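Long-range contacts in Serpin48 (Tenebrio molitor, PDB 3OZQ), which specifically inhibits the serine protease SPE, the Spätzle-processing enzyme, in the innate immunity of the beetle: residues 230-235 with 356-361; 207-212 with 222-227; 96-101 with 122-127. All blocks are in the same frame, centred on the assembly; numbering follows the deposited sequence.

Overall arrangement
Contact 3 comes first along the chain, then contact 2, then contact 1, without overlap. Contacts 1 and 2 are neighbours in the serpin beta-sheet B, their centres about 10 Å apart: strands 219-225 and 231-237 follow each other in sequence and lie side by side, probably joined by the hydrogen bonds L232 N to L224 O and I234 N to L222 O. Contact 3 lies on the other side of the chain's centre, on the strand 120-124 margin of beta-sheet A, its centre about 36 Å from that of contact 1 and about 44 Å from that of contact 2. Contact 1 is more buried than contact 2; sheet A, bordered by contact 3, takes up the reactive-centre loop in inhibitory serpins.

Contact 1: 230-235 with 356-361; sequences ASLTIV and FIFYIK
Strands 231-235 and 356-361 run antiparallel, their axes 4.6 Å apart at closest and at 160°, S231, T233 and V235 forming hydrogen-bonded pairs with K361, Y359 and I357, and L232 and I234 the intervening non-hydrogen-bonded pairs with I360 and F358. The bond from T233 N to Y359 O is short and nearly straight (2.8 Å, 177°). On this residue pair the two side chains point the same way, and T233 lies over the phenol: its CB is 3.7 Å from the Y359 ring centroid in a CH-pi contact, and CG2 comes to 3.5 Å from CZ. With chi1 at 64°, CG of Y359 sits between its backbone N and carbonyl carbon, and the ring comes alongside T233. Two waters stitch the polar atoms on this face. One is held by S231 OG, T233 OG1 and Y359 O, and weakly by S231 O; the other joins T233 OG1, Y359 OH and K361 NZ. Both strands belong to the serpin beta-sheet B, where strand 219-225 flanks one and strand 365-372 the other. The face bearing L232, I234, F358 and I360 is hydrophobic. L232 CD1 reaches I360 CG1 at 3.7 Å and F358 CD1 at 4.0 Å, while I234 divides its branches, CG2 meeting F356 CD1 at 3.7 Å and CD1 meeting F358 CB at 3.9 Å. Beyond them the F358 ring meets that of F271, and L232 touches W175.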
loop_
_atom_site.group_PDB
_atom_site.type_symbol
_atom_site.label_atom_id
_atom_site.label_comp_id
_atom_site.label_asym_id
_atom_site.label_seq_id
_atom_site.Cartn_x
_atom_site.Cartn_y
_atom_site.Cartn_z
ATOM N N ALA A 230 3.720 11.464 -9.936
ATOM C CA ALA A 230 3.510 10.087 -9.509
ATOM C C ALA A 230 3.679 9.148 -10.703
ATOM O O ALA A 230 3.714 9.600 -11.856
ATOM C CB ALA A 230 2.126 9.946 -8.933
ATOM N N SER A 231 3.781 7.847 -10.446
ATOM C CA SER A 231 3.868 6.898 -11.562
ATOM C C SER A 231 3.394 5.493 -11.197
ATOM O O SER A 231 3.374 5.122 -10.026
ATOM C CB SER A 231 5.290 6.855 -12.118
ATOM O OG SER A 231 6.174 6.226 -11.209
ATOM N N LEU A 232 2.968 4.737 -12.207
ATOM C CA LEU A 232 2.664 3.316 -12.059
ATOM C C LEU A 232 3.696 2.510 -12.837
ATOM O O LEU A 232 3.844 2.682 -14.052
ATOM C CB LEU A 232 1.261 2.991 -12.572
ATOM C CG LEU A 232 0.955 1.489 -12.514
ATOM C CD1 LEU A 232 0.611 1.147 -11.106
ATOM C CD2 LEU A 232 -0.181 1.050 -13.445
ATOM N N THR A 233 4.437 1.660 -12.139
ATOM C CA THR A 233 5.481 0.861 -12.769
ATOM C C THR A 233 5.045 -0.603 -12.900
ATOM O O THR A 233 4.684 -1.232 -11.902
ATOM C CB THR A 233 6.802 0.906 -11.949
ATOM O OG1 THR A 233 7.353 2.235 -11.962
ATOM C CG2 THR A 233 7.825 -0.072 -12.508
ATOM N N ILE A 234 5.086 -1.130 -14.128
ATOM C CA ILE A 234 4.795 -2.541 -14.386
ATOM C C ILE A 234 6.111 -3.284 -14.530
ATOM O O ILE A 234 7.014 -2.816 -15.220
ATOM C CB ILE A 234 4.010 -2.728 -15.720
ATOM C CG1 ILE A 234 2.823 -1.764 -15.795
ATOM C CG2 ILE A 234 3.587 -4.175 -15.916
ATOM C CD1 ILE A 234 1.878 -1.900 -14.647
ATOM N N VAL A 235 6.228 -4.424 -13.867
ATOM C CA VAL A 235 7.366 -5.310 -14.046
ATOM C C VAL A 235 6.870 -6.567 -14.748
ATOM O O VAL A 235 6.129 -7.369 -14.174
ATOM C CB VAL A 235 8.041 -5.682 -12.717
ATOM C CG1 VAL A 235 9.260 -6.562 -12.977
ATOM C CG2 VAL A 235 8.442 -4.425 -11.945
ATOM N N PHE A 356 1.795 -10.008 -13.910
ATOM C CA PHE A 356 2.799 -8.975 -13.697
ATOM C C PHE A 356 2.734 -8.389 -12.283
ATOM O O PHE A 356 1.716 -8.488 -11.614
ATOM C CB PHE A 356 2.612 -7.851 -14.704
ATOM C CG PHE A 356 1.257 -7.200 -14.657
ATOM C CD1 PHE A 356 1.069 -6.009 -13.982
ATOM C CD2 PHE A 356 0.175 -7.767 -15.302
ATOM C CE1 PHE A 356 -0.175 -5.401 -13.949
ATOM C CE2 PHE A 356 -1.073 -7.162 -15.274
ATOM C CZ PHE A 356 -1.250 -5.984 -14.595
ATOM N N ILE A 357 3.835 -7.769 -11.865
ATOM C CA ILE A 357 3.899 -6.995 -10.636
ATOM C C ILE A 357 3.748 -5.527 -11.028
ATOM O O ILE A 357 4.164 -5.133 -12.111
ATOM C CB ILE A 357 5.268 -7.213 -9.951
ATOM C CG1 ILE A 357 5.401 -8.653 -9.456
ATOM C CG2 ILE A 357 5.514 -6.202 -8.831
ATOM C CD1 ILE A 357 6.784 -8.972 -8.895
ATOM N N PHE A 358 3.144 -4.722 -10.160
ATOM C CA PHE A 358 3.065 -3.283 -10.380
ATOM C C PHE A 358 3.291 -2.546 -9.069
ATOM O O PHE A 358 3.141 -3.114 -7.986
ATOM C CB PHE A 358 1.703 -2.880 -10.925
ATOM C CG PHE A 358 0.585 -3.156 -9.978
ATOM C CD1 PHE A 358 0.259 -2.250 -8.978
ATOM C CD2 PHE A 358 -0.116 -4.347 -10.050
ATOM C CE1 PHE A 358 -0.771 -2.514 -8.086
ATOM C CE2 PHE A 358 -1.139 -4.611 -9.169
ATOM C CZ PHE A 358 -1.462 -3.698 -8.171
ATOM N N TYR A 359 3.644 -1.271 -9.168
ATOM C CA TYR A 359 3.763 -0.456 -7.976
ATOM C C TYR A 359 3.630 1.015 -8.299
ATOM O O TYR A 359 4.031 1.467 -9.370
ATOM C CB TYR A 359 5.049 -0.762 -7.184
ATOM C CG TYR A 359 6.368 -0.457 -7.884
ATOM C CD1 TYR A 359 7.114 -1.474 -8.474
ATOM C CD2 TYR A 359 6.891 0.833 -7.901
ATOM C CE1 TYR A 359 8.328 -1.211 -9.092
ATOM C CE2 TYR A 359 8.110 1.109 -8.529
ATOM C CZ TYR A 359 8.817 0.077 -9.116
ATOM O OH TYR A 359 10.022 0.324 -9.726
ATOM N N ILE A 360 3.037 1.750 -7.365
ATOM C CA ILE A 360 2.833 3.175 -7.526
ATOM C C ILE A 360 3.897 3.905 -6.702
ATOM O O ILE A 360 4.085 3.603 -5.516
ATOM C CB ILE A 360 1.429 3.585 -7.041
ATOM C CG1 ILE A 360 0.349 3.045 -7.992
ATOM C CG2 ILE A 360 1.301 5.092 -6.958
ATOM C CD1 ILE A 360 -1.009 3.548 -7.658
ATOM N N LYS A 361 4.594 4.847 -7.335
ATOM C CA LYS A 361 5.605 5.664 -6.650
ATOM C C LYS A 361 5.193 7.112 -6.636
ATOM O O LYS A 361 4.598 7.609 -7.593
ATOM C CB LYS A 361 6.964 5.609 -7.342
ATOM C CG LYS A 361 7.828 4.409 -7.055
ATOM C CD LYS A 361 9.243 4.609 -7.642
ATOM C CE LYS A 361 9.195 4.842 -9.154
ATOM N NZ LYS A 361 10.553 4.991 -9.783
HETATM O O HOH W 1 6.006 3.666 -10.118
HETATM O O HOH W 2 10.072 2.559 -11.584
#

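Contact 2: 207-212 with 222-227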
loop_
_atom_site.group_PDB
_atom_site.type_symbol
_atom_site.label_atom_id
_atom_site.label_comp_id
_atom_site.label_asym_id
_atom_site.label_seq_id
_atom_site.Cartn_x
_atom_site.Cartn_y
_atom_site.Cartn_z
ATOM N N GLN A 207 4.436 6.400 -27.768
ATOM C CA GLN A 207 4.695 7.322 -26.669
ATOM C C GLN A 207 6.101 7.096 -26.142
ATOM O O GLN A 207 6.629 5.987 -26.227
ATOM C CB GLN A 207 3.691 7.108 -25.533
ATOM C CG GLN A 207 2.231 7.245 -25.932
ATOM C CD GLN A 207 1.828 8.681 -26.200
ATOM O OE1 GLN A 207 0.816 8.941 -26.852
ATOM N NE2 GLN A 207 2.614 9.624 -25.693
ATOM N N TYR A 208 6.709 8.145 -25.595
ATOM C CA TYR A 208 8.008 8.011 -24.946
ATOM C C TYR A 208 7.829 7.866 -23.437
ATOM O O TYR A 208 7.462 8.818 -22.744
ATOM C CB TYR A 208 8.928 9.192 -25.272
ATOM C CG TYR A 208 9.677 9.030 -26.582
ATOM C CD1 TYR A 208 10.863 8.308 -26.642
ATOM C CD2 TYR A 208 9.189 9.584 -27.756
ATOM C CE1 TYR A 208 11.554 8.151 -27.841
ATOM C CE2 TYR A 208 9.866 9.430 -28.966
ATOM C CZ TYR A 208 11.051 8.712 -29.000
ATOM O OH TYR A 208 11.736 8.560 -30.191
ATOM N N PHE A 209 8.092 6.664 -22.941
ATOM C CA PHE A 209 7.941 6.360 -21.522
ATOM C C PHE A 209 9.229 5.764 -21.008
ATOM O O PHE A 209 9.958 5.121 -21.757
ATOM C CB PHE A 209 6.809 5.345 -21.309
ATOM C CG PHE A 209 5.439 5.895 -21.571
ATOM C CD1 PHE A 209 4.480 5.127 -22.220
ATOM C CD2 PHE A 209 5.097 7.173 -21.152
ATOM C CE1 PHE A 209 3.207 5.630 -22.457
ATOM C CE2 PHE A 209 3.830 7.680 -21.382
ATOM C CZ PHE A 209 2.883 6.911 -22.034
ATOM N N ASN A 210 9.501 5.967 -19.722
ATOM C CA ASN A 210 10.629 5.317 -19.091
ATOM C C ASN A 210 10.533 3.808 -19.228
ATOM O O ASN A 210 9.504 3.201 -18.930
ATOM C CB ASN A 210 10.749 5.747 -17.629
ATOM C CG ASN A 210 11.366 7.120 -17.492
ATOM O OD1 ASN A 210 12.422 7.389 -18.059
ATOM N ND2 ASN A 210 10.700 8.004 -16.766
ATOM N N TYR A 211 11.622 3.215 -19.684
ATOM C CA TYR A 211 11.625 1.830 -20.109
ATOM C C TYR A 211 12.957 1.217 -19.732
ATOM O O TYR A 211 13.983 1.899 -19.734
ATOM C CB TYR A 211 11.420 1.782 -21.628
ATOM C CG TYR A 211 11.526 0.409 -22.247
ATOM C CD1 TYR A 211 10.389 -0.345 -22.505
ATOM C CD2 TYR A 211 12.763 -0.130 -22.588
ATOM C CE1 TYR A 211 10.477 -1.604 -23.084
ATOM C CE2 TYR A 211 12.862 -1.390 -23.164
ATOM C CZ TYR A 211 11.716 -2.118 -23.412
ATOM O OH TYR A 211 11.802 -3.369 -23.983
ATOM N N TYR A 212 12.953 -0.066 -19.406
ATOM C CA TYR A 212 14.193 -0.735 -19.036
ATOM C C TYR A 212 14.127 -2.234 -19.265
ATOM O O TYR A 212 13.121 -2.876 -18.974
ATOM C CB TYR A 212 14.542 -0.450 -17.572
ATOM C CG TYR A 212 15.932 -0.893 -17.191
ATOM C CD1 TYR A 212 16.136 -2.001 -16.376
ATOM C CD2 TYR A 212 17.046 -0.207 -17.657
ATOM C CE1 TYR A 212 17.413 -2.413 -16.037
ATOM C CE2 TYR A 212 18.325 -0.608 -17.321
ATOM C CZ TYR A 212 18.503 -1.711 -16.516
ATOM O OH TYR A 212 19.782 -2.101 -16.185
ATOM N N LEU A 222 8.312 -0.870 -17.232
ATOM C CA LEU A 222 7.765 0.308 -17.869
ATOM C C LEU A 222 7.168 1.200 -16.809
ATOM O O LEU A 222 6.386 0.744 -15.989
ATOM C CB LEU A 222 6.662 -0.082 -18.842
ATOM C CG LEU A 222 5.867 1.099 -19.395
ATOM C CD1 LEU A 222 6.712 1.891 -20.357
ATOM C CD2 LEU A 222 4.602 0.614 -20.087
ATOM N N GLU A 223 7.508 2.477 -16.836
ATOM C CA GLU A 223 6.935 3.391 -15.865
ATOM C C GLU A 223 5.961 4.355 -16.539
ATOM O O GLU A 223 6.338 5.171 -17.382
ATOM C CB GLU A 223 8.064 4.094 -15.092
ATOM C CG GLU A 223 7.694 5.372 -14.426
ATOM C CD GLU A 223 8.893 6.041 -13.753
ATOM O OE1 GLU A 223 9.905 5.353 -13.480
ATOM O OE2 GLU A 223 8.811 7.257 -13.490
ATOM N N LEU A 224 4.689 4.206 -16.200
ATOM C CA LEU A 224 3.618 5.021 -16.755
ATOM C C LEU A 224 3.383 6.205 -15.836
ATOM O O LEU A 224 3.088 6.024 -14.651
ATOM C CB LEU A 224 2.333 4.201 -16.887
ATOM C CG LEU A 224 2.281 3.080 -17.932
ATOM C CD1 LEU A 224 1.024 2.248 -17.743
ATOM C CD2 LEU A 224 2.337 3.642 -19.340
ATOM N N PRO A 225 3.521 7.418 -16.384
ATOM C CA PRO A 225 3.518 8.663 -15.617
ATOM C C PRO A 225 2.117 9.151 -15.314
ATOM O O PRO A 225 1.227 9.112 -16.173
ATOM C CB PRO A 225 4.243 9.658 -16.547
ATOM C CG PRO A 225 4.775 8.815 -17.721
ATOM C CD PRO A 225 3.840 7.654 -17.801
ATOM N N PHE A 226 1.931 9.570 -14.066
ATOM C CA PHE A 226 0.714 10.221 -13.621
ATOM C C PHE A 226 0.972 11.715 -13.626
ATOM O O PHE A 226 2.111 12.148 -13.493
ATOM C CB PHE A 226 0.389 9.804 -12.179
ATOM C CG PHE A 226 -0.189 8.417 -12.052
ATOM C CD1 PHE A 226 -1.310 8.041 -12.785
ATOM C CD2 PHE A 226 0.389 7.493 -11.195
ATOM C CE1 PHE A 226 -1.848 6.768 -12.657
ATOM C CE2 PHE A 226 -0.138 6.212 -11.064
ATOM C CZ PHE A 226 -1.257 5.850 -11.798
ATOM N N LYS A 227 -0.084 12.504 -13.760
ATOM C CA LYS A 227 0.059 13.939 -13.609
ATOM C C LYS A 227 0.559 14.270 -12.213
ATOM O O LYS A 227 0.058 13.731 -11.215
ATOM C CB LYS A 227 -1.272 14.643 -13.865
ATOM C CG LYS A 227 -1.682 14.697 -15.321
ATOM C CD LYS A 227 -2.881 15.617 -15.503
ATOM C CE LYS A 227 -3.326 15.684 -16.954
ATOM N NZ LYS A 227 -4.049 14.447 -17.374
#
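F209, N210 and L222 bury the most surface here, and the F209 ring carries most of the side-chain packing. L224 lays CD2 over one face of that ring, 4.1 Å from its centroid in a CH-pi contact, while CB of Q207, from the ring's own strand, covers the opposite face. P225 crosses the phenylalanine side chain at about a right angle, its CD 3.6 Å from F209 CE2. L222 CD1 touches both F209 CB, at 3.6 Å, and N210 O, at 3.4 Å; chi1 of 171° puts CG anti to the backbone N, and chi2 of 71° then brings CD1 near the other strand. N210 contributes its carbonyl, which accepts a nearly straight bond from E223 N (3.0 Å, 172°). The N210 and E223 side chains run alongside each other and point the same way, but ND2 stays 3.9 Å from OE2; E223 OE1 makes a long, weak ion pair with K361 NZ. From N210 back toward Q207 the strands splay, and apolar side chains fill in where backbone pairing ends. Strands 207-214 and 219-225, consecutive and antiparallel, form a beta hairpin that supplies s1B and s2B of the serpin beta-sheet B.

Contact 3: 96-101 with 122-127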
loop_
_atom_site.group_PDB
_atom_site.type_symbol
_atom_site.label_atom_id
_atom_site.label_comp_id
_atom_site.label_asym_id
_atom_site.label_seq_id
_atom_site.Cartn_x
_atom_site.Cartn_y
_atom_site.Cartn_z
ATOM N N LYS A 96 -6.778 4.613 11.992
ATOM C CA LYS A 96 -7.244 4.830 13.351
ATOM C C LYS A 96 -6.748 3.757 14.299
ATOM O O LYS A 96 -6.561 2.599 13.921
ATOM C CB LYS A 96 -8.766 4.894 13.362
ATOM C CG LYS A 96 -9.356 4.885 14.740
ATOM C CD LYS A 96 -9.936 6.199 15.110
ATOM C CE LYS A 96 -11.214 6.456 14.370
ATOM N NZ LYS A 96 -12.059 7.389 15.186
ATOM N N ILE A 97 -6.527 4.154 15.547
ATOM C CA ILE A 97 -6.145 3.213 16.577
ATOM C C ILE A 97 -7.263 3.217 17.589
ATOM O O ILE A 97 -7.414 4.178 18.335
ATOM C CB ILE A 97 -4.810 3.605 17.231
ATOM C CG1 ILE A 97 -3.676 3.512 16.196
ATOM C CG2 ILE A 97 -4.506 2.705 18.419
ATOM C CD1 ILE A 97 -2.283 3.562 16.814
ATOM N N TYR A 98 -8.083 2.173 17.569
ATOM C CA TYR A 98 -9.176 2.038 18.535
ATOM C C TYR A 98 -8.686 1.296 19.767
ATOM O O TYR A 98 -8.034 0.260 19.636
ATOM C CB TYR A 98 -10.343 1.274 17.926
ATOM C CG TYR A 98 -11.158 2.067 16.945
ATOM C CD1 TYR A 98 -12.224 2.849 17.368
ATOM C CD2 TYR A 98 -10.858 2.041 15.587
ATOM C CE1 TYR A 98 -12.973 3.571 16.466
ATOM C CE2 TYR A 98 -11.600 2.752 14.679
ATOM C CZ TYR A 98 -12.658 3.516 15.116
ATOM O OH TYR A 98 -13.390 4.231 14.202
ATOM N N VAL A 99 -9.034 1.818 20.951
ATOM C CA VAL A 99 -8.541 1.294 22.222
ATOM C C VAL A 99 -9.657 0.901 23.222
ATOM O O VAL A 99 -10.676 1.579 23.340
ATOM C CB VAL A 99 -7.559 2.303 22.877
ATOM C CG1 VAL A 99 -7.009 1.750 24.165
ATOM C CG2 VAL A 99 -6.413 2.639 21.893
ATOM N N LYS A 100 -9.445 -0.212 23.913
ATOM C CA LYS A 100 -10.398 -0.786 24.872
ATOM C C LYS A 100 -10.927 0.302 25.816
ATOM O O LYS A 100 -10.125 1.059 26.359
ATOM C CB LYS A 100 -9.656 -1.873 25.658
ATOM C CG LYS A 100 -10.467 -2.736 26.606
ATOM C CD LYS A 100 -9.548 -3.792 27.217
ATOM C CE LYS A 100 -10.160 -4.462 28.458
ATOM N NZ LYS A 100 -11.264 -5.419 28.127
ATOM N N THR A 101 -12.251 0.393 26.004
ATOM C CA THR A 101 -12.825 1.531 26.754
ATOM C C THR A 101 -12.231 1.682 28.148
ATOM O O THR A 101 -12.106 2.794 28.659
ATOM C CB THR A 101 -14.401 1.559 26.854
ATOM O OG1 THR A 101 -14.948 0.233 26.873
ATOM C CG2 THR A 101 -15.011 2.332 25.692
ATOM N N GLU A 122 -9.078 6.534 19.439
ATOM C CA GLU A 122 -10.410 6.626 20.020
ATOM C C GLU A 122 -10.691 5.385 20.858
ATOM O O GLU A 122 -10.226 4.288 20.525
ATOM C CB GLU A 122 -11.430 6.784 18.886
ATOM C CG GLU A 122 -12.889 6.729 19.277
ATOM C CD GLU A 122 -13.795 7.265 18.178
ATOM O OE1 GLU A 122 -14.890 6.686 17.946
ATOM O OE2 GLU A 122 -13.413 8.281 17.548
ATOM N N ASN A 123 -11.412 5.568 21.970
ATOM C CA ASN A 123 -11.846 4.451 22.808
ATOM C C ASN A 123 -13.096 3.824 22.245
ATOM O O ASN A 123 -13.960 4.521 21.715
ATOM C CB ASN A 123 -12.127 4.895 24.258
ATOM C CG ASN A 123 -10.876 4.943 25.105
ATOM O OD1 ASN A 123 -10.305 3.910 25.445
ATOM N ND2 ASN A 123 -10.440 6.148 25.449
ATOM N N VAL A 124 -13.205 2.507 22.372
ATOM C CA VAL A 124 -14.373 1.800 21.875
ATOM C C VAL A 124 -14.569 0.568 22.729
ATOM O O VAL A 124 -13.598 -0.036 23.182
ATOM C CB VAL A 124 -14.225 1.395 20.368
ATOM C CG1 VAL A 124 -13.081 0.407 20.179
ATOM C CG2 VAL A 124 -15.524 0.806 19.832
ATOM N N ASP A 125 -15.827 0.210 22.965
ATOM C CA ASP A 125 -16.140 -0.996 23.714
ATOM C C ASP A 125 -16.164 -2.207 22.796
ATOM O O ASP A 125 -17.087 -2.364 21.999
ATOM C CB ASP A 125 -17.497 -0.866 24.405
ATOM C CG ASP A 125 -17.759 -2.003 25.385
ATOM O OD1 ASP A 125 -16.988 -2.988 25.376
ATOM O OD2 ASP A 125 -18.734 -1.915 26.161
ATOM N N PHE A 126 -15.162 -3.071 22.921
ATOM C CA PHE A 126 -15.104 -4.277 22.095
ATOM C C PHE A 126 -16.007 -5.398 22.637
ATOM O O PHE A 126 -16.158 -6.441 21.998
ATOM C CB PHE A 126 -13.663 -4.785 21.950
ATOM C CG PHE A 126 -12.708 -3.788 21.310
ATOM C CD1 PHE A 126 -12.719 -3.563 19.943
ATOM C CD2 PHE A 126 -11.784 -3.111 22.081
ATOM C CE1 PHE A 126 -11.834 -2.657 19.360
ATOM C CE2 PHE A 126 -10.893 -2.208 21.504
ATOM C CZ PHE A 126 -10.915 -1.985 20.157
ATOM N N SER A 127 -16.598 -5.183 23.814
ATOM C CA SER A 127 -17.493 -6.177 24.416
ATOM C C SER A 127 -18.549 -6.619 23.420
ATOM O O SER A 127 -18.656 -7.804 23.094
ATOM C CB SER A 127 -18.195 -5.618 25.661
ATOM O OG SER A 127 -17.285 -5.405 26.720
HETATM O O HOH W 3 -15.350 6.356 15.327
#
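K96 and E122 form a salt bridge, NZ to OE2, at 2.9 Å. The lysine chain is bent, chi2 at 109° turning CD off the extended path, and its ammonium also bonds Q120 OE1 and makes a cation-pi contact with W139. A water donates to the other carboxylate oxygen, E122 OE1, at 2.7 Å; it is also 3.1 Å from Y98 OH, which it meets in the plane of the ring. The parallel backbones are tied by V99 N to E122 O (2.8 Å), V124 N to V99 O (2.9 Å) and E122 N to I97 O. Outward from this, K96 CG stands over the rim of one face of the Y98 ring, and V124 CG1 rests 3.7 Å from Y98 CB. The same V124 methyl lies over one face of F126 near its rim; the F126 edge is turned to the other strand, CZ 3.7 Å from Y98 O and CE2 3.4 Å from K100 N. An Asx turn, D125 OD1 taking the N-H of S127, bends the chain just past the strand. Strand 90-100, helix 107-115 and strand 120-124 make a beta-alpha-beta crossover at the margin of the serpin beta-sheet A, with helix 129-143 packing on Y98 and V124. With OE2 bonded to the lysine and OE1 to the water, both oxygens of the E122 carboxylate are engaged, and the ammonium would probably favour its ionised form.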